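Local atomic coordinates of C-terminal peptide of Putative angiotensinogen (Lampetra fluviatilis, PDB entry 5INW), a protein that belongs to the serpin family and probably inhibits serine proteases, the chain here being the C-terminal peptide of the reaction-loop-cleaved form. Residues 11-15 against 26-31. Sequence-based numbering, arbitrary orientation.
Sequences PFVVL and FMGRVA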
ATOM      1  N   PRO C  11       9.230  -9.904 -15.646  1.00 66.70           N
ATOM      2  CA  PRO C  11       8.378  -9.082 -14.828  1.00 63.79           C
ATOM      3  C   PRO C  11       7.281  -9.885 -14.191  1.00 63.98           C
ATOM      4  O   PRO C  11       6.750 -10.799 -14.827  1.00 66.03           O
ATOM      5  CB  PRO C  11       7.796  -8.107 -15.815  1.00 64.48           C
ATOM      6  CG  PRO C  11       8.815  -7.981 -16.876  1.00 67.35           C
ATOM      7  CD  PRO C  11       9.767  -9.127 -16.762  1.00 68.82           C
ATOM      8  N   PHE C  12       6.970  -9.545 -12.937  1.00 61.65           N
ATOM      9  CA  PHE C  12       5.969 -10.256 -12.164  1.00 60.37           C
ATOM     10  C   PHE C  12       5.113  -9.342 -11.291  1.00 59.33           C
ATOM     11  O   PHE C  12       5.547  -8.295 -10.851  1.00 59.76           O
ATOM     12  CB  PHE C  12       6.631 -11.318 -11.322  1.00 60.18           C
ATOM     13  CG  PHE C  12       7.511 -10.790 -10.254  1.00 60.39           C
ATOM     14  CD1 PHE C  12       7.047 -10.644  -8.962  1.00 62.05           C
ATOM     15  CD2 PHE C  12       8.830 -10.497 -10.515  1.00 62.76           C
ATOM     16  CE1 PHE C  12       7.895 -10.205  -7.959  1.00 62.36           C
ATOM     17  CE2 PHE C  12       9.688 -10.061  -9.514  1.00 60.29           C
ATOM     18  CZ  PHE C  12       9.229  -9.909  -8.247  1.00 59.21           C
ATOM     19  N   VAL C  13       3.877  -9.760 -11.063  1.00 59.42           N
ATOM     20  CA  VAL C  13       2.989  -9.120 -10.116  1.00 57.52           C
ATOM     21  C   VAL C  13       3.222  -9.680  -8.702  1.00 57.94           C
ATOM     22  O   VAL C  13       3.472 -10.889  -8.500  1.00 56.84           O
ATOM     23  CB  VAL C  13       1.533  -9.332 -10.515  1.00 60.83           C
ATOM     24  CG1 VAL C  13       0.570  -8.713  -9.503  1.00 61.94           C
ATOM     25  CG2 VAL C  13       1.301  -8.737 -11.889  1.00 64.13           C
ATOM     26  N   VAL C  14       3.112  -8.790  -7.717  1.00 55.90           N
ATOM     27  CA  VAL C  14       3.492  -9.107  -6.355  1.00 54.23           C
ATOM     28  C   VAL C  14       2.368  -8.592  -5.442  1.00 52.56           C
ATOM     29  O   VAL C  14       1.821  -7.553  -5.695  1.00 55.35           O
ATOM     30  CB  VAL C  14       4.894  -8.523  -6.062  1.00 52.40           C
ATOM     31  CG1 VAL C  14       4.817  -7.064  -5.698  1.00 53.11           C
ATOM     32  CG2 VAL C  14       5.587  -9.284  -4.981  1.00 51.73           C
ATOM     33  N   LEU C  15       1.966  -9.395  -4.461  1.00 51.92           N
ATOM     34  CA  LEU C  15       0.924  -9.041  -3.497  1.00 50.98           C
ATOM     35  C   LEU C  15       1.310  -9.583  -2.125  1.00 49.79           C
ATOM     36  O   LEU C  15       1.550 -10.762  -1.980  1.00 52.29           O
ATOM     37  CB  LEU C  15      -0.450  -9.628  -3.869  1.00 51.97           C
ATOM     38  CG  LEU C  15      -1.051  -9.310  -5.237  1.00 51.48           C
ATOM     39  CD1 LEU C  15      -2.375 -10.028  -5.331  1.00 52.66           C
ATOM     40  CD2 LEU C  15      -1.269  -7.835  -5.503  1.00 50.78           C
ATOM     41  N   PHE C  26       0.236  -4.581   0.396  1.00 43.27           N
ATOM     42  CA  PHE C  26       0.955  -3.956  -0.688  1.00 42.96           C
ATOM     43  C   PHE C  26       0.622  -4.687  -1.951  1.00 44.61           C
ATOM     44  O   PHE C  26       0.369  -5.867  -1.919  1.00 45.21           O
ATOM     45  CB  PHE C  26       2.469  -4.044  -0.500  1.00 43.60           C
ATOM     46  CG  PHE C  26       2.991  -3.309   0.708  1.00 42.26           C
ATOM     47  CD1 PHE C  26       3.374  -1.983   0.605  1.00 41.88           C
ATOM     48  CD2 PHE C  26       3.062  -3.937   1.947  1.00 40.24           C
ATOM     49  CE1 PHE C  26       3.832  -1.299   1.721  1.00 41.37           C
ATOM     50  CE2 PHE C  26       3.479  -3.245   3.057  1.00 39.73           C
ATOM     51  CZ  PHE C  26       3.877  -1.930   2.945  1.00 40.03           C
ATOM     52  N   MET C  27       0.580  -3.945  -3.051  1.00 48.11           N
ATOM     53  CA  MET C  27       0.334  -4.456  -4.371  1.00 49.78           C
ATOM     54  C   MET C  27       1.370  -3.886  -5.254  1.00 50.66           C
ATOM     55  O   MET C  27       1.762  -2.720  -5.121  1.00 52.61           O
ATOM     56  CB  MET C  27      -0.977  -3.903  -4.942  1.00 52.98           C
ATOM     57  CG  MET C  27      -2.208  -4.543  -4.389  1.00 54.83           C
ATOM     58  SD  MET C  27      -3.741  -3.717  -4.737  1.00 58.62           S
ATOM     59  CE  MET C  27      -3.480  -3.278  -6.415  1.00 60.59           C
ATOM     60  N   GLY C  28       1.732  -4.658  -6.258  1.00 53.63           N
ATOM     61  CA  GLY C  28       2.547  -4.111  -7.318  1.00 52.56           C
ATOM     62  C   GLY C  28       3.029  -5.077  -8.374  1.00 52.94           C
ATOM     63  O   GLY C  28       2.581  -6.233  -8.466  1.00 49.39           O
ATOM     64  N   ARG C  29       3.958  -4.538  -9.168  1.00 53.56           N
ATOM     65  CA  ARG C  29       4.620  -5.223 -10.241  1.00 53.62           C
ATOM     66  C   ARG C  29       6.083  -4.837 -10.179  1.00 53.43           C
ATOM     67  O   ARG C  29       6.422  -3.643 -10.148  1.00 49.28           O
ATOM     68  CB  ARG C  29       4.031  -4.831 -11.603  1.00 54.32           C
ATOM     69  CG  ARG C  29       4.856  -5.293 -12.829  1.00 56.42           C
ATOM     70  CD  ARG C  29       5.230  -4.132 -13.726  1.00 54.92           C
ATOM     71  NE  ARG C  29       4.044  -3.733 -14.474  1.00 56.54           N
ATOM     72  CZ  ARG C  29       3.974  -2.727 -15.333  1.00 55.36           C
ATOM     73  NH1 ARG C  29       2.836  -2.526 -15.968  1.00 53.79           N
ATOM     74  NH2 ARG C  29       5.026  -1.936 -15.557  1.00 55.71           N
ATOM     75  N   VAL C  30       6.930  -5.865 -10.169  1.00 54.65           N
ATOM     76  CA  VAL C  30       8.359  -5.676 -10.250  1.00 56.33           C
ATOM     77  C   VAL C  30       8.819  -6.003 -11.664  1.00 59.18           C
ATOM     78  O   VAL C  30       8.696  -7.153 -12.098  1.00 58.44           O
ATOM     79  CB  VAL C  30       9.097  -6.557  -9.249  1.00 54.98           C
ATOM     80  CG1 VAL C  30      10.582  -6.312  -9.375  1.00 56.19           C
ATOM     81  CG2 VAL C  30       8.634  -6.238  -7.840  1.00 55.19           C
ATOM     82  N   ALA C  31       9.307  -4.972 -12.367  1.00 60.18           N
ATOM     83  CA  ALA C  31       9.897  -5.096 -13.705  1.00 61.86           C
ATOM     84  C   ALA C  31      11.393  -4.746 -13.801  1.00 64.97           C
ATOM     85  O   ALA C  31      12.016  -5.123 -14.766  1.00 65.20           O
ATOM     86  CB  ALA C  31       9.120  -4.263 -14.687  1.00 61.18           C
TER
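Val30, Phe12 and Gly28 lose the most surface where residues 11-15 and 26-31 run antiparallel. Phe12 and Val30 form a hydrogen-bonded pair: Phe12 N reaches Val30 O at 3.1 Å, and Val30 N reaches Phe12 O at 2.9 Å. The p rotamer of Phe12 swings its ring across the strand boundary, so that Val30 CB sits over the ring face, 3.9 Å from the centroid, in a CH-pi contact. A beta-branched valine suits this place, being compact and at ease in an extended backbone. Two residues along, Val14 N donates to Gly28 O (2.7 Å) and Gly28 N to Val14 O (3.0 Å). Gly28 is almost flat (phi/psi 175/-169), a conformation disfavoured once a CB is present. Val14 CG1 lies loosely, 4.5 Å from Val30 CG2. On the opposite face, Leu15 CD2 packs on Met27 CG at 3.6 Å, and Arg29 directs its guanidinium away to a salt bridge with Glu323 of the Putative angiotensinogen chain. That chain also extends the sheet by antiparallel pairing, while its Val310, Met308 and Tyr93 cover Phe12, Val14 and Met27. The arrangement is a beta hairpin, consistent with the C-terminal s4B-s5B hairpin of the serpin fold, which stays built into the body after reactive-loop cleavage.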